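Long-range contacts in 3',5'-cyclic-nucleotide phosphodiesterase 1 (PDB 4OJX), which is a class-II phosphodiesterase of the metallo-hydrolase/oxidoreductase clan, here holding guanosine-5'-monophosphate at a pair of zinc ions: residues T127-D132 with L158-D163; C242-Q247 with Y292-P297; G275-C280 with I323-K328. One frame throughout, in Å; residues are numbered along the deposited sequence.

All three interactions meet at one two-zinc site that carries guanosine-5'-monophosphate. Interaction 1 joins the histidine-rich loop to helix 159-169, interaction 2 brings in D244 and H294, and interaction 3 places H326 and K328. Interactions 2 and 3 are neighbours, their centres about 9 Å apart, and their segments alternate along the chain. They share a probable hydrogen bond between H294 ND1 and E279 OE1 (2.7 Å) and a backbone link from C242 N to L277 O (2.9 Å). The centre of interaction 1 lies about 16 Å from that of interaction 2 and 18 Å from that of interaction 3, yet its metal ligands reach the same ions: H128 NE2 comes within 3.1 Å of D244 OD2.

Interaction 1 (T127-D132 with L158-D163); sequences THPHLD and LPHTID. With ZN (zinc ion), chain D; ZN (zinc ion), chain E; 5GP (guanosine-5'-monophosphate), chain C.
H160 holds CG between its own backbone N and carbonyl carbon (chi1 74°), which swings the imidazole off the first turn of helix 159-169 toward T127, while T161 keeps OG1 anti to its carbonyl carbon (chi1 -64°), near the same peptide. H160 NE2 donates to T127 O at 3.2 Å; the bond is bent, 152° at the hydrogen, and the oxygen lies somewhat out of the ring plane. A water supplements it, accepting from L158 N at the helix N-cap, standing 2.8 Å from T161 OG1 and donating weakly to T127 O. P129 offers a compact apolar ring, with CD 3.9 Å from T161 OG1. The loop carries the HxHxDH signature of the metallo-beta-lactamase fold. H128 ND1 donates to T127 OG1 (3.1 Å) almost in the ring plane, and NE2 binds the chain D zinc at 2.2 Å. H130 ND1 joins that zinc, while D132 OD2 binds the chain E zinc at 2.1 Å. T127 is thus a second-shell residue: its hydroxyl fixes the rotation of H128 and takes the ND1 proton, leaving NE2 for the metal, and its carbonyl is tied to the helix by H160, consistent with a proton on H160 NE2.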
loop_
_atom_site.group_PDB
_atom_site.type_symbol
_atom_site.label_atom_id
_atom_site.label_comp_id
_atom_site.label_asym_id
_atom_site.label_seq_id
_atom_site.Cartn_x
_atom_site.Cartn_y
_atom_site.Cartn_z
ATOM N N THR A 127 -11.128 -11.387 3.798
ATOM C CA THR A 127 -12.298 -11.137 4.631
ATOM C C THR A 127 -13.334 -10.233 3.975
ATOM O O THR A 127 -14.535 -10.427 4.129
ATOM C CB THR A 127 -11.917 -10.566 6.007
ATOM O OG1 THR A 127 -11.333 -9.262 5.858
ATOM C CG2 THR A 127 -10.971 -11.505 6.764
ATOM N N HIS A 128 -12.855 -9.219 3.268
ATOM C CA HIS A 128 -13.702 -8.288 2.536
ATOM C C HIS A 128 -12.825 -7.508 1.599
ATOM O O HIS A 128 -11.612 -7.454 1.805
ATOM C CB HIS A 128 -14.536 -7.408 3.480
ATOM C CG HIS A 128 -13.751 -6.365 4.257
ATOM N ND1 HIS A 128 -12.802 -6.671 5.178
ATOM C CD2 HIS A 128 -13.878 -4.979 4.270
ATOM C CE1 HIS A 128 -12.345 -5.520 5.740
ATOM N NE2 HIS A 128 -13.009 -4.491 5.192
ATOM N N PRO A 129 -13.410 -6.909 0.547
ATOM C CA PRO A 129 -12.590 -6.353 -0.523
ATOM C C PRO A 129 -12.227 -4.872 -0.366
ATOM O O PRO A 129 -11.784 -4.253 -1.324
ATOM C CB PRO A 129 -13.457 -6.596 -1.757
ATOM C CG PRO A 129 -14.850 -6.398 -1.228
ATOM C CD PRO A 129 -14.831 -7.015 0.146
ATOM N N HIS A 130 -12.392 -4.296 0.823
ATOM C CA HIS A 130 -11.866 -2.936 1.029
ATOM C C HIS A 130 -10.401 -2.908 0.711
ATOM O O HIS A 130 -9.664 -3.856 1.013
ATOM C CB HIS A 130 -12.074 -2.460 2.454
ATOM C CG HIS A 130 -13.460 -1.937 2.726
ATOM N ND1 HIS A 130 -13.951 -1.809 3.986
ATOM C CD2 HIS A 130 -14.440 -1.465 1.866
ATOM C CE1 HIS A 130 -15.189 -1.299 3.922
ATOM N NE2 HIS A 130 -15.490 -1.085 2.629
ATOM N N LEU A 131 -9.971 -1.813 0.098
ATOM C CA LEU A 131 -8.643 -1.758 -0.502
ATOM C C LEU A 131 -7.509 -2.071 0.487
ATOM O O LEU A 131 -6.520 -2.686 0.093
ATOM C CB LEU A 131 -8.446 -0.409 -1.195
ATOM C CG LEU A 131 -7.241 -0.259 -2.125
ATOM C CD1 LEU A 131 -7.608 0.590 -3.333
ATOM C CD2 LEU A 131 -6.044 0.310 -1.381
ATOM N N ASP A 132 -7.644 -1.658 1.751
ATOM C CA ASP A 132 -6.612 -1.925 2.763
ATOM C C ASP A 132 -6.405 -3.414 3.023
ATOM O O ASP A 132 -5.370 -3.797 3.582
ATOM C CB ASP A 132 -6.829 -1.147 4.091
ATOM C CG ASP A 132 -8.192 -1.421 4.746
ATOM O OD1 ASP A 132 -9.188 -1.313 3.991
ATOM O OD2 ASP A 132 -8.295 -1.732 5.995
ATOM N N LEU A 158 -15.908 -15.402 0.633
ATOM C CA LEU A 158 -17.347 -15.498 0.458
ATOM C C LEU A 158 -17.744 -14.729 -0.808
ATOM O O LEU A 158 -16.964 -13.922 -1.304
ATOM C CB LEU A 158 -18.070 -14.949 1.691
ATOM C CG LEU A 158 -17.892 -15.726 3.002
ATOM C CD1 LEU A 158 -18.677 -15.059 4.122
ATOM C CD2 LEU A 158 -18.307 -17.184 2.854
ATOM N N PRO A 159 -18.960 -14.964 -1.339
ATOM C CA PRO A 159 -19.377 -14.231 -2.554
ATOM C C PRO A 159 -19.276 -12.686 -2.507
ATOM O O PRO A 159 -18.859 -12.082 -3.505
ATOM C CB PRO A 159 -20.823 -14.687 -2.744
ATOM C CG PRO A 159 -20.837 -16.064 -2.167
ATOM C CD PRO A 159 -19.931 -16.013 -0.966
ATOM N N HIS A 160 -19.595 -12.046 -1.380
ATOM C CA HIS A 160 -19.527 -10.568 -1.279
ATOM C C HIS A 160 -18.133 -10.057 -1.510
ATOM O O HIS A 160 -17.925 -8.875 -1.802
ATOM C CB HIS A 160 -20.039 -10.067 0.075
ATOM C CG HIS A 160 -19.089 -10.324 1.236
ATOM N ND1 HIS A 160 -19.253 -11.360 2.083
ATOM C CD2 HIS A 160 -17.947 -9.628 1.678
ATOM C CE1 HIS A 160 -18.288 -11.332 3.022
ATOM N NE2 HIS A 160 -17.481 -10.276 2.765
ATOM N N THR A 161 -17.167 -10.951 -1.362
ATOM C CA THR A 161 -15.774 -10.618 -1.574
ATOM C C THR A 161 -15.330 -10.970 -2.984
ATOM O O THR A 161 -14.808 -10.115 -3.701
ATOM C CB THR A 161 -14.908 -11.344 -0.542
ATOM O OG1 THR A 161 -15.250 -10.865 0.764
ATOM C CG2 THR A 161 -13.441 -11.098 -0.805
ATOM N N ILE A 162 -15.554 -12.211 -3.395
ATOM C CA ILE A 162 -15.068 -12.679 -4.685
ATOM C C ILE A 162 -15.697 -11.930 -5.862
ATOM O O ILE A 162 -15.003 -11.548 -6.808
ATOM C CB ILE A 162 -15.236 -14.208 -4.828
ATOM C CG1 ILE A 162 -14.350 -14.945 -3.808
ATOM C CG2 ILE A 162 -14.932 -14.660 -6.253
ATOM C CD1 ILE A 162 -12.861 -14.685 -3.931
ATOM N N ASP A 163 -17.005 -11.706 -5.796
ATOM C CA ASP A 163 -17.695 -11.003 -6.870
ATOM C C ASP A 163 -17.121 -9.594 -7.045
ATOM O O ASP A 163 -16.918 -9.123 -8.166
ATOM C CB ASP A 163 -19.204 -10.941 -6.601
ATOM C CG ASP A 163 -19.869 -12.313 -6.594
ATOM O OD1 ASP A 163 -19.273 -13.293 -7.092
ATOM O OD2 ASP A 163 -21.007 -12.400 -6.087
HETATM ZN ZN ZN D . -13.114 -2.433 5.888
HETATM ZN ZN ZN E . -9.933 -2.463 7.171
HETATM P P 5GP C . -11.907 0.481 7.074
HETATM O O1P 5GP C . -12.167 1.497 8.104
HETATM O O2P 5GP C . -13.088 -0.412 6.791
HETATM O O3P 5GP C . -10.636 -0.267 7.369
HETATM O "O5'" 5GP C . -11.675 1.372 5.791
HETATM C "C5'" 5GP C . -12.770 2.248 5.353
HETATM C "C4'" 5GP C . -12.718 3.721 5.877
HETATM O "O4'" 5GP C . -13.862 4.460 5.371
HETATM C "C3'" 5GP C . -12.860 3.793 7.400
HETATM O "O3'" 5GP C . -11.612 4.198 7.965
HETATM C "C2'" 5GP C . -13.931 4.824 7.730
HETATM O "O2'" 5GP C . -13.373 5.884 8.540
HETATM C "C1'" 5GP C . -14.346 5.393 6.385
HETATM N N9 5GP C . -15.840 5.548 6.299
HETATM C C8 5GP C . -16.678 4.540 6.057
HETATM N N7 5GP C . -17.916 5.017 6.036
HETATM C C5 5GP C . -17.858 6.325 6.272
HETATM C C6 5GP C . -18.825 7.244 6.356
HETATM O O6 5GP C . -20.008 6.939 6.207
HETATM N N1 5GP C . -18.498 8.579 6.616
HETATM C C2 5GP C . -17.151 8.906 6.781
HETATM N N2 5GP C . -16.818 10.167 7.034
HETATM N N3 5GP C . -16.217 7.940 6.687
HETATM C C4 5GP C . -16.567 6.660 6.434
HETATM O O HOH W 1 -14.877 -13.187 2.208
HETATM O O HOH W 2 -11.168 -2.025 5.642
#

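Interaction 2 (C242-Q247 with Y292-P297); sequences CGDVEQ and YGHLSP. With ZN (zinc ion), chain D; ZN (zinc ion), chain E; 5GP (guanosine-5'-monophosphate), chain C.
D244 and H294 meet beside the phosphate of guanosine-5'-monophosphate, where two loops of the metallo-beta-lactamase fold close on the dinuclear zinc site. The loop after strand 238-242 gives the bridging aspartate, and the loop before helix 297-311 gives the histidine; the touching parts run 79° apart.

The metal bonds come from D244 alone. Its OD2 binds the zinc of chain D at 2.2 Å and also the zinc of chain E, so one carboxylate oxygen spans both ions, a task for which a short, anionic side chain is well suited. The same OD2 lies near the edge of the H294 ring, beside CE1.

Among the polar contacts, H294 has CG anti to its carbonyl carbon (chi1 -67°), so that the ring edge lies by D244 and NE2 faces the ligand. NE2 donates to O1P at 2.5 Å, an unusually short distance, with phosphorus in the ring plane. No direct hydrogen bond joins the two segments; instead, a water accepts from Q247 N and donates to H294 O. V245 O receives a CA-H...O contact from H294 CA (3.2 Å), while L295 N, poorly angled toward that carbonyl, is bonded to E279 instead. The E246 carboxylate, through OE1, has its salt bridge to R249.

Van der Waals contacts complete the account. V245 CG1 meets L295 CD1 at 3.8 Å, the two branched side chains crossing at a slant, and L295 CD2 reaches on toward Q247 N. Both residues are apolar and buried, which suits this hydrocarbon contact. E246, extended beyond CG, lies along G293, whose positive phi (84°) favours glycine, and E246 CB rests 3.6 Å from G293 C.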
loop_
_atom_site.group_PDB
_atom_site.type_symbol
_atom_site.label_atom_id
_atom_site.label_comp_id
_atom_site.label_asym_id
_atom_site.label_seq_id
_atom_site.Cartn_x
_atom_site.Cartn_y
_atom_site.Cartn_z
ATOM N N CYS A 242 -10.252 -12.579 12.074
ATOM C CA CYS A 242 -11.437 -11.791 11.733
ATOM C C CYS A 242 -11.176 -10.678 10.736
ATOM O O CYS A 242 -10.135 -10.005 10.763
ATOM C CB CYS A 242 -12.026 -11.149 12.993
ATOM S SG CYS A 242 -12.415 -12.293 14.328
ATOM N N GLY A 243 -12.165 -10.454 9.884
ATOM C CA GLY A 243 -12.229 -9.219 9.122
ATOM C C GLY A 243 -12.877 -8.117 9.938
ATOM O O GLY A 243 -13.418 -8.372 11.021
ATOM N N ASP A 244 -12.841 -6.896 9.399
ATOM C CA ASP A 244 -13.423 -5.706 10.035
ATOM C C ASP A 244 -14.885 -6.031 10.382
ATOM O O ASP A 244 -15.569 -6.744 9.630
ATOM C CB ASP A 244 -13.413 -4.460 9.099
ATOM C CG ASP A 244 -12.005 -4.036 8.575
ATOM O OD1 ASP A 244 -11.048 -4.742 9.048
ATOM O OD2 ASP A 244 -11.912 -3.046 7.670
ATOM N N VAL A 245 -15.373 -5.496 11.492
ATOM C CA VAL A 245 -16.688 -5.895 11.986
ATOM C C VAL A 245 -17.260 -4.841 12.918
ATOM O O VAL A 245 -16.523 -4.127 13.607
ATOM C CB VAL A 245 -16.608 -7.282 12.686
ATOM C CG1 VAL A 245 -15.709 -7.227 13.923
ATOM C CG2 VAL A 245 -17.995 -7.816 13.045
ATOM N N GLU A 246 -18.590 -4.756 12.928
ATOM C CA GLU A 246 -19.322 -3.957 13.915
ATOM C C GLU A 246 -20.368 -4.844 14.579
ATOM O O GLU A 246 -20.725 -5.895 14.054
ATOM C CB GLU A 246 -20.008 -2.762 13.247
ATOM C CG GLU A 246 -21.050 -3.159 12.216
ATOM C CD GLU A 246 -21.895 -2.004 11.703
ATOM O OE1 GLU A 246 -22.775 -2.278 10.863
ATOM O OE2 GLU A 246 -21.674 -0.846 12.117
ATOM N N GLN A 247 -20.861 -4.407 15.731
ATOM C CA GLN A 247 -22.007 -5.058 16.356
ATOM C C GLN A 247 -23.169 -5.087 15.352
ATOM O O GLN A 247 -23.376 -4.133 14.600
ATOM C CB GLN A 247 -22.408 -4.287 17.617
ATOM C CG GLN A 247 -23.622 -4.834 18.355
ATOM C CD GLN A 247 -24.107 -3.952 19.497
ATOM O OE1 GLN A 247 -24.984 -4.349 20.265
ATOM N NE2 GLN A 247 -23.548 -2.755 19.612
ATOM N N TYR A 292 -17.513 4.081 12.409
ATOM C CA TYR A 292 -18.472 3.434 11.503
ATOM C C TYR A 292 -17.981 2.122 10.864
ATOM O O TYR A 292 -16.975 2.094 10.150
ATOM C CB TYR A 292 -18.941 4.393 10.401
ATOM C CG TYR A 292 -19.730 5.601 10.874
ATOM C CD1 TYR A 292 -19.545 6.848 10.274
ATOM C CD2 TYR A 292 -20.663 5.501 11.915
ATOM C CE1 TYR A 292 -20.261 7.959 10.693
ATOM C CE2 TYR A 292 -21.383 6.610 12.342
ATOM C CZ TYR A 292 -21.178 7.833 11.727
ATOM O OH TYR A 292 -21.891 8.935 12.143
ATOM N N GLY A 293 -18.716 1.044 11.130
ATOM C CA GLY A 293 -18.390 -0.293 10.635
ATOM C C GLY A 293 -17.375 -1.053 11.481
ATOM O O GLY A 293 -16.926 -2.127 11.085
ATOM N N HIS A 294 -17.024 -0.508 12.648
ATOM C CA HIS A 294 -15.921 -1.034 13.456
ATOM C C HIS A 294 -16.294 -1.202 14.894
ATOM O O HIS A 294 -17.420 -0.873 15.302
ATOM C CB HIS A 294 -14.713 -0.106 13.352
ATOM C CG HIS A 294 -14.092 -0.082 11.991
ATOM N ND1 HIS A 294 -13.543 -1.177 11.429
ATOM C CD2 HIS A 294 -13.950 0.946 11.077
ATOM C CE1 HIS A 294 -13.076 -0.861 10.217
ATOM N NE2 HIS A 294 -13.326 0.441 10.002
ATOM N N LEU A 295 -15.334 -1.702 15.665
ATOM C CA LEU A 295 -15.475 -1.858 17.105
ATOM C C LEU A 295 -14.688 -0.810 17.872
ATOM O O LEU A 295 -13.672 -0.291 17.403
ATOM C CB LEU A 295 -15.042 -3.261 17.558
ATOM C CG LEU A 295 -15.773 -4.462 16.960
ATOM C CD1 LEU A 295 -15.125 -5.758 17.430
ATOM C CD2 LEU A 295 -17.262 -4.467 17.290
ATOM N N SER A 296 -15.196 -0.500 19.063
ATOM C CA SER A 296 -14.451 0.200 20.103
ATOM C C SER A 296 -14.422 -0.743 21.307
ATOM O O SER A 296 -15.072 -1.788 21.268
ATOM C CB SER A 296 -15.117 1.533 20.452
ATOM O OG SER A 296 -16.270 1.305 21.238
ATOM N N PRO A 297 -13.675 -0.393 22.376
ATOM C CA PRO A 297 -13.512 -1.368 23.450
ATOM C C PRO A 297 -14.806 -1.867 24.092
ATOM O O PRO A 297 -14.887 -3.053 24.420
ATOM C CB PRO A 297 -12.625 -0.624 24.457
ATOM C CG PRO A 297 -11.785 0.249 23.578
ATOM C CD PRO A 297 -12.781 0.762 22.580
HETATM ZN ZN ZN D . -13.114 -2.433 5.888
HETATM ZN ZN ZN E . -9.933 -2.463 7.171
HETATM P P 5GP C . -11.907 0.481 7.074
HETATM O O1P 5GP C . -12.167 1.497 8.104
HETATM O O2P 5GP C . -13.088 -0.412 6.791
HETATM O O3P 5GP C . -10.636 -0.267 7.369
HETATM O "O5'" 5GP C . -11.675 1.372 5.791
HETATM C "C5'" 5GP C . -12.770 2.248 5.353
HETATM C "C4'" 5GP C . -12.718 3.721 5.877
HETATM O "O4'" 5GP C . -13.862 4.460 5.371
HETATM C "C3'" 5GP C . -12.860 3.793 7.400
HETATM O "O3'" 5GP C . -11.612 4.198 7.965
HETATM C "C2'" 5GP C . -13.931 4.824 7.730
HETATM O "O2'" 5GP C . -13.373 5.884 8.540
HETATM C "C1'" 5GP C . -14.346 5.393 6.385
HETATM N N9 5GP C . -15.840 5.548 6.299
HETATM C C8 5GP C . -16.678 4.540 6.057
HETATM N N7 5GP C . -17.916 5.017 6.036
HETATM C C5 5GP C . -17.858 6.325 6.272
HETATM C C6 5GP C . -18.825 7.244 6.356
HETATM O O6 5GP C . -20.008 6.939 6.207
HETATM N N1 5GP C . -18.498 8.579 6.616
HETATM C C2 5GP C . -17.151 8.906 6.781
HETATM N N2 5GP C . -16.818 10.167 7.034
HETATM N N3 5GP C . -16.217 7.940 6.687
HETATM C C4 5GP C . -16.567 6.660 6.434
HETATM O O HOH W 3 -19.729 -1.915 16.732
HETATM O O HOH W 2 -11.168 -2.025 5.642
#

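Interaction 3 (G275-C280 with I323-K328); sequences GILVEC and IVTHVK. With ZN (zinc ion), chain E; 5GP (guanosine-5'-monophosphate), chain C.
L277 and I323 lie side by side on one face of the sheet, with L277 CD1 3.8 Å from I323 CB, in a close-packed part of this contact. The parallel ladder that carries them is regular. I323 N donates to I276 O at 2.8 Å, nearly straight at 174°, and V278 N returns a bond to I323 O; L277 CA adds a CA-H...O contact to the same oxygen. On the other face V278 and V324 point the same way, and V324 CG1, anti to its backbone N (chi1 178°), touches C280 CB at 3.6 Å. Helices 297-311 and 336-350 pack on this face, which suits its beta-branched and small residues.

These are neighbouring parallel strands in the second half of the metallo-beta-lactamase alpha/beta sandwich, joined through helix 297-311 as a beta-alpha-beta crossover.

Toward the metal end the backbone pairing continues as far as C280. T325 N still bonds to V278 O, but from well above the carbonyl plane (50° out of it), whereas C280 N meets T325 O in that carbonyl's plane. The side chains of E279 and T325, however, diverge, and this is the looser, hydrated side: one water sits 2.8 Å from T325 OG1 and donates weakly to L277 O. H326 then leaves the strand with a positive phi, its CB 3.8 Å from E279 CB, and the imidazole turns to the site. NE2 binds the chain E zinc at 2.1 Å, with O3P of guanosine-5'-monophosphate in the ring plane, while ND1 is bonded to S281 OG. Beyond it the long arm of K328, bent only at its last torsion, sets NZ to donate to ligand O3' (2.7 Å) and O1P (2.8 Å).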
loop_
_atom_site.group_PDB
_atom_site.type_symbol
_atom_site.label_atom_id
_atom_site.label_comp_id
_atom_site.label_asym_id
_atom_site.label_seq_id
_atom_site.Cartn_x
_atom_site.Cartn_y
_atom_site.Cartn_z
ATOM N N GLY A 275 -6.598 -18.696 20.013
ATOM C CA GLY A 275 -6.492 -17.263 19.824
ATOM C C GLY A 275 -7.601 -16.759 18.945
ATOM O O GLY A 275 -8.122 -17.481 18.087
ATOM N N ILE A 276 -7.950 -15.497 19.163
ATOM C CA ILE A 276 -8.824 -14.758 18.258
ATOM C C ILE A 276 -8.131 -13.462 17.880
ATOM O O ILE A 276 -7.725 -12.701 18.761
ATOM C CB ILE A 276 -10.247 -14.510 18.831
ATOM C CG1 ILE A 276 -11.085 -13.685 17.843
ATOM C CG2 ILE A 276 -10.204 -13.909 20.223
ATOM C CD1 ILE A 276 -12.571 -13.694 18.109
ATOM N N LEU A 277 -7.976 -13.248 16.572
ATOM C CA LEU A 277 -7.419 -12.011 16.033
ATOM C C LEU A 277 -8.588 -11.172 15.571
ATOM O O LEU A 277 -9.232 -11.492 14.576
ATOM C CB LEU A 277 -6.469 -12.290 14.870
ATOM C CG LEU A 277 -5.009 -12.608 15.201
ATOM C CD1 LEU A 277 -4.888 -13.886 16.015
ATOM C CD2 LEU A 277 -4.167 -12.718 13.928
ATOM N N VAL A 278 -8.877 -10.111 16.313
ATOM C CA VAL A 278 -10.101 -9.358 16.092
ATOM C C VAL A 278 -9.814 -7.875 16.267
ATOM O O VAL A 278 -9.009 -7.481 17.114
ATOM C CB VAL A 278 -11.250 -9.834 17.028
ATOM C CG1 VAL A 278 -10.861 -9.693 18.496
ATOM C CG2 VAL A 278 -12.553 -9.109 16.714
ATOM N N GLU A 279 -10.489 -7.045 15.482
ATOM C CA GLU A 279 -10.216 -5.624 15.521
ATOM C C GLU A 279 -10.684 -4.934 16.796
ATOM O O GLU A 279 -11.665 -5.332 17.434
ATOM C CB GLU A 279 -10.853 -4.908 14.334
ATOM C CG GLU A 279 -12.376 -4.829 14.353
ATOM C CD GLU A 279 -12.868 -3.545 13.727
ATOM O OE1 GLU A 279 -13.323 -3.590 12.567
ATOM O OE2 GLU A 279 -12.772 -2.488 14.391
ATOM N N CYS A 280 -9.986 -3.858 17.126
ATOM C CA CYS A 280 -10.587 -2.790 17.900
ATOM C C CYS A 280 -10.053 -1.508 17.286
ATOM O O CYS A 280 -9.024 -0.986 17.717
ATOM C CB CYS A 280 -10.255 -2.899 19.385
ATOM S SG CYS A 280 -11.316 -1.840 20.396
ATOM N N ILE A 323 -6.051 -11.179 20.406
ATOM C CA ILE A 323 -5.010 -10.431 19.706
ATOM C C ILE A 323 -5.719 -9.336 18.928
ATOM O O ILE A 323 -6.469 -9.616 17.990
ATOM C CB ILE A 323 -4.210 -11.342 18.747
ATOM C CG1 ILE A 323 -3.669 -12.600 19.458
ATOM C CG2 ILE A 323 -3.114 -10.550 18.045
ATOM C CD1 ILE A 323 -2.761 -12.331 20.636
ATOM N N VAL A 324 -5.526 -8.092 19.362
ATOM C CA VAL A 324 -6.276 -6.960 18.833
ATOM C C VAL A 324 -5.596 -6.416 17.590
ATOM O O VAL A 324 -4.408 -6.102 17.608
ATOM C CB VAL A 324 -6.386 -5.865 19.895
ATOM C CG1 VAL A 324 -7.114 -4.641 19.363
ATOM C CG2 VAL A 324 -7.091 -6.412 21.127
ATOM N N THR A 325 -6.371 -6.294 16.518
ATOM C CA THR A 325 -5.865 -5.896 15.212
ATOM C C THR A 325 -6.511 -4.597 14.736
ATOM O O THR A 325 -7.446 -4.091 15.343
ATOM C CB THR A 325 -6.177 -6.995 14.183
ATOM O OG1 THR A 325 -7.598 -7.101 14.056
ATOM C CG2 THR A 325 -5.611 -8.333 14.633
ATOM N N HIS A 326 -5.987 -4.062 13.635
ATOM C CA HIS A 326 -6.661 -3.008 12.873
ATOM C C HIS A 326 -6.868 -1.742 13.663
ATOM O O HIS A 326 -7.834 -1.018 13.449
ATOM C CB HIS A 326 -7.989 -3.554 12.326
ATOM C CG HIS A 326 -8.514 -2.835 11.106
ATOM N ND1 HIS A 326 -9.285 -1.731 11.182
ATOM C CD2 HIS A 326 -8.419 -3.149 9.754
ATOM C CE1 HIS A 326 -9.635 -1.341 9.950
ATOM N NE2 HIS A 326 -9.104 -2.204 9.077
ATOM N N VAL A 327 -5.953 -1.442 14.579
ATOM C CA VAL A 327 -6.061 -0.187 15.308
ATOM C C VAL A 327 -5.734 0.970 14.355
ATOM O O VAL A 327 -4.748 0.930 13.622
ATOM C CB VAL A 327 -5.164 -0.146 16.561
ATOM C CG1 VAL A 327 -5.247 1.220 17.230
ATOM C CG2 VAL A 327 -5.567 -1.254 17.526
ATOM N N LYS A 328 -6.590 1.980 14.351
ATOM C CA LYS A 328 -6.390 3.132 13.484
ATOM C C LYS A 328 -5.443 4.159 14.098
ATOM O O LYS A 328 -5.387 4.316 15.327
ATOM C CB LYS A 328 -7.740 3.770 13.176
ATOM C CG LYS A 328 -8.551 2.927 12.205
ATOM C CD LYS A 328 -9.901 3.539 11.884
ATOM C CE LYS A 328 -10.689 2.679 10.907
ATOM N NZ LYS A 328 -10.070 2.571 9.549
HETATM ZN ZN ZN E . -9.933 -2.463 7.171
HETATM P P 5GP C . -11.907 0.481 7.074
HETATM O O1P 5GP C . -12.167 1.497 8.104
HETATM O O2P 5GP C . -13.088 -0.412 6.791
HETATM O O3P 5GP C . -10.636 -0.267 7.369
HETATM O "O5'" 5GP C . -11.675 1.372 5.791
HETATM C "C5'" 5GP C . -12.770 2.248 5.353
HETATM C "C4'" 5GP C . -12.718 3.721 5.877
HETATM O "O4'" 5GP C . -13.862 4.460 5.371
HETATM C "C3'" 5GP C . -12.860 3.793 7.400
HETATM O "O3'" 5GP C . -11.612 4.198 7.965
HETATM C "C2'" 5GP C . -13.931 4.824 7.730
HETATM O "O2'" 5GP C . -13.373 5.884 8.540
HETATM C "C1'" 5GP C . -14.346 5.393 6.385
HETATM N N9 5GP C . -15.840 5.548 6.299
HETATM C C8 5GP C . -16.678 4.540 6.057
HETATM N N7 5GP C . -17.916 5.017 6.036
HETATM C C5 5GP C . -17.858 6.325 6.272
HETATM C C6 5GP C . -18.825 7.244 6.356
HETATM O O6 5GP C . -20.008 6.939 6.207
HETATM N N1 5GP C . -18.498 8.579 6.616
HETATM C C2 5GP C . -17.151 8.906 6.781
HETATM N N2 5GP C . -16.818 10.167 7.034
HETATM N N3 5GP C . -16.217 7.940 6.687
HETATM C C4 5GP C . -16.567 6.660 6.434
HETATM O O HOH W 4 -8.236 -9.401 12.687
HETATM O O HOH W 2 -11.168 -2.025 5.642
#